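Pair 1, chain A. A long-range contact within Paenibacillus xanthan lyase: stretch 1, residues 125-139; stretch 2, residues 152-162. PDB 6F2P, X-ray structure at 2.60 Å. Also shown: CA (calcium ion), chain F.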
# COMPACT_ATOMS: atom_id res chain seq x y z
N HIS A 125 -25.55 -20.87 15.48
CA HIS A 125 -25.46 -22.07 16.31
C HIS A 125 -26.16 -23.28 15.68
O HIS A 125 -25.75 -24.43 15.89
CB HIS A 125 -25.97 -21.79 17.72
CG HIS A 125 -25.21 -20.71 18.43
ND1 HIS A 125 -23.91 -20.88 18.85
CD2 HIS A 125 -25.55 -19.45 18.76
CE1 HIS A 125 -23.48 -19.77 19.42
NE2 HIS A 125 -24.46 -18.88 19.38
N TRP A 126 -27.18 -23.02 14.87
CA TRP A 126 -27.89 -24.09 14.19
C TRP A 126 -27.10 -24.60 12.99
O TRP A 126 -27.01 -25.81 12.76
CB TRP A 126 -29.28 -23.61 13.76
CG TRP A 126 -30.13 -23.21 14.93
CD1 TRP A 126 -30.38 -21.94 15.37
CD2 TRP A 126 -30.81 -24.09 15.84
NE1 TRP A 126 -31.18 -21.98 16.49
CE2 TRP A 126 -31.46 -23.28 16.80
CE3 TRP A 126 -30.94 -25.48 15.93
CZ2 TRP A 126 -32.22 -23.82 17.83
CZ3 TRP A 126 -31.70 -26.01 16.96
CH2 TRP A 126 -32.33 -25.19 17.89
N GLN A 127 -26.50 -23.69 12.23
CA GLN A 127 -25.92 -24.06 10.95
C GLN A 127 -24.42 -24.36 11.00
O GLN A 127 -23.89 -25.00 10.09
CB GLN A 127 -26.22 -22.97 9.92
CG GLN A 127 -27.70 -22.62 9.83
CD GLN A 127 -28.01 -21.66 8.70
OE1 GLN A 127 -29.00 -20.94 8.75
NE2 GLN A 127 -27.17 -21.66 7.67
N ILE A 128 -23.75 -23.91 12.04
CA ILE A 128 -22.30 -24.05 12.09
C ILE A 128 -21.80 -24.59 13.43
O ILE A 128 -21.19 -25.66 13.47
CB ILE A 128 -21.60 -22.72 11.77
CG1 ILE A 128 -21.88 -22.33 10.31
CG2 ILE A 128 -20.11 -22.82 12.05
CD1 ILE A 128 -21.37 -20.98 9.92
N GLY A 129 -22.06 -23.86 14.51
CA GLY A 129 -21.53 -24.21 15.83
C GLY A 129 -21.95 -25.59 16.29
O GLY A 129 -21.12 -26.40 16.74
N GLY A 130 -23.24 -25.87 16.17
CA GLY A 130 -23.80 -27.15 16.52
C GLY A 130 -23.33 -28.30 15.65
O GLY A 130 -22.77 -29.28 16.17
N PRO A 131 -23.56 -28.20 14.33
CA PRO A 131 -23.13 -29.27 13.41
C PRO A 131 -21.64 -29.58 13.54
O PRO A 131 -21.23 -30.74 13.50
CB PRO A 131 -23.45 -28.68 12.03
CG PRO A 131 -24.60 -27.77 12.28
CD PRO A 131 -24.31 -27.14 13.62
N MET A 132 -20.84 -28.54 13.71
CA MET A 132 -19.39 -28.69 13.83
C MET A 132 -19.04 -29.58 15.01
O MET A 132 -18.20 -30.46 14.91
CB MET A 132 -18.73 -27.33 14.02
CG MET A 132 -17.28 -27.27 13.65
SD MET A 132 -17.04 -26.20 12.21
CE MET A 132 -15.26 -26.18 12.16
N ALA A 133 -19.70 -29.33 16.14
CA ALA A 133 -19.41 -30.08 17.35
C ALA A 133 -20.07 -31.46 17.28
O ALA A 133 -19.51 -32.46 17.74
CB ALA A 133 -19.88 -29.30 18.58
N LEU A 134 -21.27 -31.51 16.69
CA LEU A 134 -21.95 -32.78 16.48
C LEU A 134 -21.15 -33.69 15.54
O LEU A 134 -21.02 -34.89 15.79
CB LEU A 134 -23.37 -32.55 15.96
CG LEU A 134 -24.26 -33.78 15.76
CD1 LEU A 134 -24.18 -34.72 16.94
CD2 LEU A 134 -25.70 -33.37 15.51
N ASN A 135 -20.60 -33.11 14.46
CA ASN A 135 -19.73 -33.85 13.56
C ASN A 135 -18.57 -34.49 14.30
O ASN A 135 -18.22 -35.65 14.08
CB ASN A 135 -19.15 -32.94 12.47
CG ASN A 135 -20.05 -32.83 11.28
OD1 ASN A 135 -20.86 -33.72 11.02
ND2 ASN A 135 -19.90 -31.73 10.52
N ASP A 136 -17.97 -33.73 15.20
CA ASP A 136 -16.81 -34.20 15.92
C ASP A 136 -17.16 -35.33 16.89
O ASP A 136 -16.46 -36.34 16.95
CB ASP A 136 -16.12 -33.04 16.64
CG ASP A 136 -15.49 -32.05 15.67
OD1 ASP A 136 -15.56 -32.29 14.44
OD2 ASP A 136 -14.92 -31.04 16.14
N ILE A 137 -18.26 -35.16 17.62
CA ILE A 137 -18.75 -36.20 18.51
C ILE A 137 -18.95 -37.49 17.73
O ILE A 137 -18.39 -38.53 18.08
CB ILE A 137 -20.07 -35.81 19.16
CG1 ILE A 137 -19.86 -34.61 20.09
CG2 ILE A 137 -20.67 -37.00 19.94
CD1 ILE A 137 -21.15 -33.93 20.48
N VAL A 138 -19.75 -37.41 16.67
CA VAL A 138 -20.03 -38.57 15.84
C VAL A 138 -18.75 -39.20 15.29
O VAL A 138 -18.66 -40.42 15.16
CB VAL A 138 -20.98 -38.21 14.69
CG1 VAL A 138 -21.15 -39.39 13.74
CG2 VAL A 138 -22.33 -37.78 15.25
N ALA A 139 -17.75 -38.39 14.98
CA ALA A 139 -16.49 -38.94 14.48
C ALA A 139 -15.85 -39.85 15.53
O ALA A 139 -15.44 -40.97 15.24
CB ALA A 139 -15.54 -37.83 14.07
N ASN A 152 -29.88 -40.19 11.99
CA ASN A 152 -30.61 -39.10 12.64
C ASN A 152 -29.75 -37.86 12.83
O ASN A 152 -30.16 -36.76 12.46
CB ASN A 152 -31.17 -39.55 14.00
CG ASN A 152 -32.37 -40.47 13.87
OD1 ASN A 152 -33.16 -40.38 12.94
ND2 ASN A 152 -32.51 -41.38 14.83
N TYR A 153 -28.57 -38.04 13.43
CA TYR A 153 -27.69 -36.92 13.70
C TYR A 153 -27.29 -36.22 12.40
O TYR A 153 -27.25 -34.99 12.34
CB TYR A 153 -26.44 -37.37 14.46
CG TYR A 153 -26.69 -38.25 15.67
CD1 TYR A 153 -27.91 -38.22 16.35
CD2 TYR A 153 -25.70 -39.10 16.14
CE1 TYR A 153 -28.14 -39.03 17.46
CE2 TYR A 153 -25.92 -39.91 17.25
CZ TYR A 153 -27.14 -39.87 17.90
OH TYR A 153 -27.36 -40.67 19.00
N MET A 154 -27.01 -37.00 11.35
CA MET A 154 -26.62 -36.41 10.07
C MET A 154 -27.80 -35.72 9.39
O MET A 154 -27.64 -34.66 8.78
CB MET A 154 -26.01 -37.45 9.13
CG MET A 154 -24.64 -37.97 9.57
SD MET A 154 -23.38 -36.68 9.75
CE MET A 154 -23.26 -36.55 11.54
N ALA A 155 -28.98 -36.30 9.52
CA ALA A 155 -30.18 -35.71 8.94
C ALA A 155 -30.43 -34.32 9.51
O ALA A 155 -30.94 -33.43 8.82
CB ALA A 155 -31.39 -36.60 9.18
N ALA A 156 -30.06 -34.14 10.77
CA ALA A 156 -30.21 -32.85 11.41
C ALA A 156 -29.24 -31.84 10.79
O ALA A 156 -29.62 -30.71 10.49
CB ALA A 156 -29.98 -32.97 12.89
N ILE A 157 -28.00 -32.26 10.61
CA ILE A 157 -26.98 -31.40 10.02
C ILE A 157 -27.32 -31.02 8.57
O ILE A 157 -27.24 -29.85 8.21
CB ILE A 157 -25.58 -32.01 10.11
CG1 ILE A 157 -25.23 -32.24 11.58
CG2 ILE A 157 -24.56 -31.11 9.43
CD1 ILE A 157 -23.82 -32.73 11.80
N TYR A 158 -27.70 -32.00 7.75
CA TYR A 158 -28.17 -31.70 6.39
C TYR A 158 -29.32 -30.69 6.40
O TYR A 158 -29.46 -29.87 5.50
CB TYR A 158 -28.68 -32.95 5.68
CG TYR A 158 -27.65 -33.90 5.10
CD1 TYR A 158 -26.57 -34.34 5.84
CD2 TYR A 158 -27.80 -34.40 3.81
CE1 TYR A 158 -25.66 -35.24 5.32
CE2 TYR A 158 -26.90 -35.30 3.27
CZ TYR A 158 -25.83 -35.71 4.03
OH TYR A 158 -24.93 -36.61 3.49
N TYR A 159 -30.16 -30.78 7.43
CA TYR A 159 -31.30 -29.89 7.55
C TYR A 159 -30.88 -28.44 7.81
O TYR A 159 -31.27 -27.54 7.08
CB TYR A 159 -32.24 -30.38 8.65
CG TYR A 159 -33.27 -29.37 9.08
CD1 TYR A 159 -34.28 -28.97 8.21
CD2 TYR A 159 -33.24 -28.82 10.35
CE1 TYR A 159 -35.23 -28.04 8.60
CE2 TYR A 159 -34.18 -27.89 10.76
CZ TYR A 159 -35.18 -27.50 9.88
OH TYR A 159 -36.12 -26.57 10.27
N THR A 160 -30.06 -28.23 8.84
CA THR A 160 -29.60 -26.89 9.16
C THR A 160 -28.52 -26.37 8.21
O THR A 160 -28.43 -25.17 7.97
CB THR A 160 -29.09 -26.79 10.61
OG1 THR A 160 -27.90 -27.58 10.75
CG2 THR A 160 -30.14 -27.28 11.58
N GLN A 161 -27.70 -27.27 7.66
CA GLN A 161 -26.59 -26.86 6.81
C GLN A 161 -26.59 -27.61 5.48
O GLN A 161 -25.84 -28.58 5.30
CB GLN A 161 -25.26 -27.07 7.53
CG GLN A 161 -24.04 -26.51 6.80
CD GLN A 161 -24.22 -25.06 6.47
OE1 GLN A 161 -24.52 -24.71 5.33
NE2 GLN A 161 -24.04 -24.20 7.46
N ALA A 162 -27.43 -27.15 4.55
CA ALA A 162 -27.72 -27.91 3.33
C ALA A 162 -26.75 -27.65 2.19
O ALA A 162 -26.44 -28.57 1.43
CB ALA A 162 -29.14 -27.65 2.86
CA CA F . -25.49 -23.03 4.20
O HOH W 1 -27.45 -23.15 5.68
O HOH W 2 -24.97 -21.50 6.18
O HOH W 3 -27.40 -23.79 2.84
O HOH W 4 -26.76 -21.17 3.67

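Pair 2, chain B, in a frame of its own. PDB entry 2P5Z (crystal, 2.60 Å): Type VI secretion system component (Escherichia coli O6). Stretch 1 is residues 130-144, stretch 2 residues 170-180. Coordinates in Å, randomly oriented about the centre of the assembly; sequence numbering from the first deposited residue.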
# COMPACT_ATOMS: atom_id res chain seq x y z
N THR B 130 -8.52 -21.79 23.65
CA THR B 130 -8.77 -22.07 22.24
C THR B 130 -8.99 -20.72 21.56
O THR B 130 -9.28 -19.71 22.24
CB THR B 130 -10.05 -22.85 22.08
OG1 THR B 130 -11.15 -22.01 22.49
CG2 THR B 130 -10.01 -24.09 22.95
N VAL B 131 -8.85 -20.70 20.23
CA VAL B 131 -9.23 -19.51 19.46
C VAL B 131 -10.65 -18.97 19.81
O VAL B 131 -10.77 -17.77 20.12
CB VAL B 131 -9.02 -19.68 17.92
CG1 VAL B 131 -9.67 -18.51 17.14
CG2 VAL B 131 -7.54 -19.79 17.57
N PRO B 132 -11.70 -19.84 19.79
CA PRO B 132 -13.02 -19.33 20.22
C PRO B 132 -13.08 -18.71 21.61
O PRO B 132 -13.74 -17.67 21.78
CB PRO B 132 -13.91 -20.57 20.17
CG PRO B 132 -13.27 -21.44 19.16
CD PRO B 132 -11.80 -21.23 19.30
N GLN B 133 -12.40 -19.30 22.58
CA GLN B 133 -12.41 -18.76 23.93
C GLN B 133 -11.76 -17.37 23.98
O GLN B 133 -12.31 -16.45 24.61
CB GLN B 133 -11.75 -19.72 24.91
CG GLN B 133 -12.62 -20.91 25.28
CD GLN B 133 -11.86 -21.97 26.06
OE1 GLN B 133 -10.71 -22.31 25.74
NE2 GLN B 133 -12.50 -22.50 27.09
N ILE B 134 -10.62 -17.23 23.30
CA ILE B 134 -9.99 -15.91 23.15
C ILE B 134 -10.96 -14.90 22.51
O ILE B 134 -11.14 -13.79 23.04
CB ILE B 134 -8.66 -15.97 22.35
CG1 ILE B 134 -7.66 -16.88 23.07
CG2 ILE B 134 -8.03 -14.59 22.20
CD1 ILE B 134 -6.40 -17.23 22.28
N VAL B 135 -11.62 -15.32 21.42
CA VAL B 135 -12.56 -14.45 20.72
C VAL B 135 -13.73 -14.06 21.63
O VAL B 135 -14.02 -12.87 21.83
CB VAL B 135 -13.02 -15.05 19.36
CG1 VAL B 135 -14.16 -14.25 18.77
CG2 VAL B 135 -11.85 -15.09 18.38
N GLU B 136 -14.34 -15.06 22.26
CA GLU B 136 -15.36 -14.78 23.27
C GLU B 136 -14.89 -13.85 24.41
O GLU B 136 -15.64 -12.95 24.83
CB GLU B 136 -15.94 -16.07 23.83
CG GLU B 136 -17.09 -15.78 24.75
CD GLU B 136 -17.96 -16.96 25.03
OE1 GLU B 136 -17.85 -17.97 24.29
OE2 GLU B 136 -18.77 -16.87 25.99
N LYS B 137 -13.66 -14.03 24.88
CA LYS B 137 -13.09 -13.12 25.88
C LYS B 137 -13.05 -11.70 25.39
O LYS B 137 -13.53 -10.81 26.07
CB LYS B 137 -11.69 -13.53 26.32
CG LYS B 137 -11.63 -14.61 27.37
CD LYS B 137 -10.21 -14.76 27.88
CE LYS B 137 -10.17 -15.01 29.39
NZ LYS B 137 -10.06 -13.70 30.13
N ILE B 138 -12.49 -11.49 24.19
CA ILE B 138 -12.40 -10.14 23.60
C ILE B 138 -13.79 -9.47 23.48
O ILE B 138 -13.96 -8.29 23.83
CB ILE B 138 -11.73 -10.20 22.23
CG1 ILE B 138 -10.27 -10.60 22.36
CG2 ILE B 138 -11.82 -8.85 21.51
CD1 ILE B 138 -9.33 -9.45 22.15
N LEU B 139 -14.76 -10.26 23.01
CA LEU B 139 -16.16 -9.83 22.93
C LEU B 139 -16.74 -9.44 24.29
O LEU B 139 -17.24 -8.30 24.45
CB LEU B 139 -17.03 -10.91 22.26
CG LEU B 139 -16.71 -11.02 20.76
CD1 LEU B 139 -17.47 -12.13 20.05
CD2 LEU B 139 -16.96 -9.68 20.08
N ARG B 140 -16.62 -10.33 25.27
CA ARG B 140 -17.21 -10.10 26.59
C ARG B 140 -16.47 -9.09 27.48
O ARG B 140 -17.11 -8.25 28.12
CB ARG B 140 -17.39 -11.41 27.35
CG ARG B 140 -18.31 -12.41 26.66
CD ARG B 140 -18.46 -13.59 27.55
NE ARG B 140 -19.36 -14.64 27.09
CZ ARG B 140 -20.68 -14.64 27.30
NH1 ARG B 140 -21.40 -15.65 26.87
NH2 ARG B 140 -21.27 -13.62 27.93
N GLU B 141 -15.15 -9.14 27.49
CA GLU B 141 -14.40 -8.30 28.43
C GLU B 141 -14.31 -6.85 28.03
O GLU B 141 -14.92 -6.00 28.66
CB GLU B 141 -13.03 -8.90 28.73
CG GLU B 141 -13.19 -10.30 29.27
CD GLU B 141 -11.91 -11.06 29.44
OE1 GLU B 141 -12.00 -12.27 29.74
OE2 GLU B 141 -10.81 -10.48 29.28
N ARG B 142 -13.60 -6.57 26.95
CA ARG B 142 -13.43 -5.19 26.49
C ARG B 142 -14.69 -4.60 25.80
O ARG B 142 -14.83 -3.39 25.68
CB ARG B 142 -12.19 -5.14 25.59
CG ARG B 142 -11.78 -3.77 25.07
CD ARG B 142 -11.46 -2.76 26.16
NE ARG B 142 -11.03 -1.50 25.55
CZ ARG B 142 -11.67 -0.34 25.68
NH1 ARG B 142 -12.76 -0.23 26.43
NH2 ARG B 142 -11.19 0.74 25.06
N HIS B 143 -15.62 -5.43 25.35
CA HIS B 143 -16.69 -4.85 24.52
C HIS B 143 -18.13 -5.00 25.04
O HIS B 143 -19.06 -4.54 24.40
CB HIS B 143 -16.49 -5.22 23.04
CG HIS B 143 -15.16 -4.78 22.50
ND1 HIS B 143 -14.89 -3.46 22.19
CD2 HIS B 143 -14.00 -5.45 22.31
CE1 HIS B 143 -13.63 -3.35 21.79
NE2 HIS B 143 -13.07 -4.55 21.85
N GLN B 144 -18.27 -5.63 26.22
CA GLN B 144 -19.54 -5.83 26.95
C GLN B 144 -20.61 -6.58 26.18
O GLN B 144 -21.80 -6.29 26.31
CB GLN B 144 -20.13 -4.51 27.48
CG GLN B 144 -19.24 -3.74 28.43
CD GLN B 144 -18.51 -2.61 27.73
OE1 GLN B 144 -19.07 -1.93 26.85
NE2 GLN B 144 -17.25 -2.39 28.11
N ASP B 170 -5.39 -3.96 16.57
CA ASP B 170 -6.66 -3.61 17.19
C ASP B 170 -7.43 -4.90 17.40
O ASP B 170 -7.11 -5.94 16.80
CB ASP B 170 -7.44 -2.63 16.30
CG ASP B 170 -7.71 -3.19 14.91
OD1 ASP B 170 -8.77 -3.81 14.70
OD2 ASP B 170 -6.84 -3.06 14.03
N ASP B 171 -8.44 -4.86 18.26
CA ASP B 171 -9.18 -6.07 18.59
C ASP B 171 -9.80 -6.73 17.37
O ASP B 171 -9.77 -7.96 17.28
CB ASP B 171 -10.25 -5.81 19.65
CG ASP B 171 -9.67 -5.54 21.03
OD1 ASP B 171 -8.50 -5.92 21.28
OD2 ASP B 171 -10.38 -4.96 21.88
N LEU B 172 -10.32 -5.94 16.41
CA LEU B 172 -10.94 -6.51 15.21
C LEU B 172 -9.95 -7.26 14.34
O LEU B 172 -10.22 -8.38 13.93
CB LEU B 172 -11.69 -5.45 14.37
CG LEU B 172 -12.52 -5.99 13.18
CD1 LEU B 172 -13.46 -7.12 13.60
CD2 LEU B 172 -13.30 -4.90 12.46
N THR B 173 -8.79 -6.65 14.09
CA THR B 173 -7.77 -7.29 13.29
C THR B 173 -7.31 -8.58 13.95
O THR B 173 -7.25 -9.63 13.28
CB THR B 173 -6.59 -6.36 13.08
OG1 THR B 173 -7.06 -5.12 12.54
CG2 THR B 173 -5.55 -6.98 12.14
N PHE B 174 -7.07 -8.51 15.27
CA PHE B 174 -6.60 -9.66 16.04
C PHE B 174 -7.55 -10.84 15.97
O PHE B 174 -7.15 -11.97 15.62
CB PHE B 174 -6.38 -9.26 17.51
CG PHE B 174 -5.88 -10.38 18.38
CD1 PHE B 174 -4.72 -11.08 18.04
CD2 PHE B 174 -6.57 -10.73 19.53
CE1 PHE B 174 -4.27 -12.12 18.82
CE2 PHE B 174 -6.11 -11.77 20.33
CZ PHE B 174 -4.97 -12.46 19.98
N VAL B 175 -8.82 -10.55 16.27
CA VAL B 175 -9.87 -11.56 16.25
C VAL B 175 -10.03 -12.18 14.87
O VAL B 175 -10.07 -13.42 14.74
CB VAL B 175 -11.20 -10.98 16.78
CG1 VAL B 175 -12.38 -11.83 16.35
CG2 VAL B 175 -11.15 -10.86 18.32
N SER B 176 -10.05 -11.33 13.84
CA SER B 176 -10.28 -11.79 12.47
C SER B 176 -9.12 -12.64 11.99
O SER B 176 -9.34 -13.67 11.36
CB SER B 176 -10.50 -10.60 11.53
OG SER B 176 -11.51 -9.73 12.03
N ARG B 177 -7.89 -12.22 12.33
CA ARG B 177 -6.70 -13.02 12.04
C ARG B 177 -6.76 -14.42 12.67
O ARG B 177 -6.53 -15.42 11.97
CB ARG B 177 -5.44 -12.30 12.50
CG ARG B 177 -4.18 -13.10 12.22
CD ARG B 177 -2.88 -12.31 12.39
NE ARG B 177 -2.63 -11.83 13.75
CZ ARG B 177 -2.23 -12.59 14.78
NH1 ARG B 177 -2.03 -13.90 14.63
NH2 ARG B 177 -2.03 -12.03 15.97
N LEU B 178 -7.12 -14.49 13.95
CA LEU B 178 -7.20 -15.78 14.64
C LEU B 178 -8.24 -16.69 14.02
O LEU B 178 -7.96 -17.88 13.79
CB LEU B 178 -7.50 -15.63 16.14
CG LEU B 178 -6.57 -14.97 17.17
CD1 LEU B 178 -7.06 -15.32 18.54
CD2 LEU B 178 -5.11 -15.36 17.02
N LEU B 179 -9.43 -16.15 13.76
CA LEU B 179 -10.48 -16.92 13.11
C LEU B 179 -10.09 -17.36 11.70
O LEU B 179 -10.35 -18.50 11.31
CB LEU B 179 -11.76 -16.12 13.05
CG LEU B 179 -12.37 -15.70 14.39
CD1 LEU B 179 -13.50 -14.74 14.10
CD2 LEU B 179 -12.87 -16.90 15.19
N SER B 180 -9.42 -16.49 10.96
CA SER B 180 -9.11 -16.83 9.57
C SER B 180 -8.00 -17.87 9.43
O SER B 180 -8.07 -18.71 8.52
CB SER B 180 -8.77 -15.60 8.74
OG SER B 180 -7.43 -15.20 8.98

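The sharpest difference lies where stretch 1 begins and stretch 2 ends: pair 1 joins its helices there with polar bonds to backbone carbonyls, whereas pair 2 uses hydrocarbon alone. In pair 1, Thr A160 OG1 donates to Trp A126 O at 2.8 Å, and Gln A161 NE2 donates to Gln A127 O at 2.8 Å with an N-H...acceptor angle of 162°. These carbonyls are available because the first helix has a wider pi-type turn at 125-129 and a kink at Pro A131, whose nitrogen carries no hydrogen to donate to the turn before. The other end of the Gln A161 amide serves a metal, OE1 lying 2.2 Å from the calcium ion, so one side chain links helix and ion. The superposition places Leu B178 on Thr A160 and Leu B179 on Gln A161. Here Val B131, matched to Gln A127, packs its CG1 3.7 Å from Leu B178 CB and 4.1 Å from Leu B179 CD2.

The backbone frame beneath these differences is shared. Fourteen central residues superpose with an RMSD of 0.5 Å on N, CA and C. Both pairs are near-antiparallel helices, at 147° with a closest axial approach of 9.0 Å in pair 1 and at 161° and 10.0 Å in pair 2. The buried surfaces are similar, 555 and 510 Å².

At the middle of the contact, Pro A131 matches Val B135 and Ile A157 matches Val B175, the latter two with side-chain centres only 0.4 Å apart. Pro A131 CB meets Ile A157 CG2 at 3.7 Å; Val B135 CG1 meets Val B175 CG1 at 3.9 Å. Both partners are beta-branched, but less of Pro A131 is covered than of Val B135 (37 against 62 Å²). Pro A131 CA lies 5.6 Å from Ile A157 CA, and Val B135 CA 6.0 Å from Val B175 CA.

One position over, the filling differs. Gly A130 and Ala A156 fall on Ile B134 and Phe B174. In pair 2 these are large: Ile B134 CG2 lies 3.9 Å from Phe B174 CE2. In pair 1 the glycine has no side chain, and Ala A156 CB comes no nearer than 5.0 Å, to Leu A134 CD2.

Leu A134 and Ile B138 coincide closely, their CA atoms 0.3 Å apart, and meet matched neighbours. Leu A134 CD2 lies 4.1 Å from Ile A157 CG1 and 4.2 Å from Tyr A153 CB. Ile B138 CG2 reaches Val B175 CG2 at 3.8 Å, while its CD1 lies 3.7 Å from Asp B171 OD1 and approaches the edge of the Phe B174 ring, 4.0 Å from CD2, a contact Ala A156 lacks.

At the far end the chemistry is reversed. Val A138 and His B143 match with side-chain centres 0.6 Å apart, opposite Tyr A153 and Asp B171. Val A138 CG2 packs 3.7 Å from Tyr A153 CD2, whereas His B143 NE2 donates to Asp B171 OD2 at 2.7 Å (156°), although the OD2 position is less certain. Each pair therefore combines apolar packing with polar bonding, but places its hydrogen bonds at opposite ends.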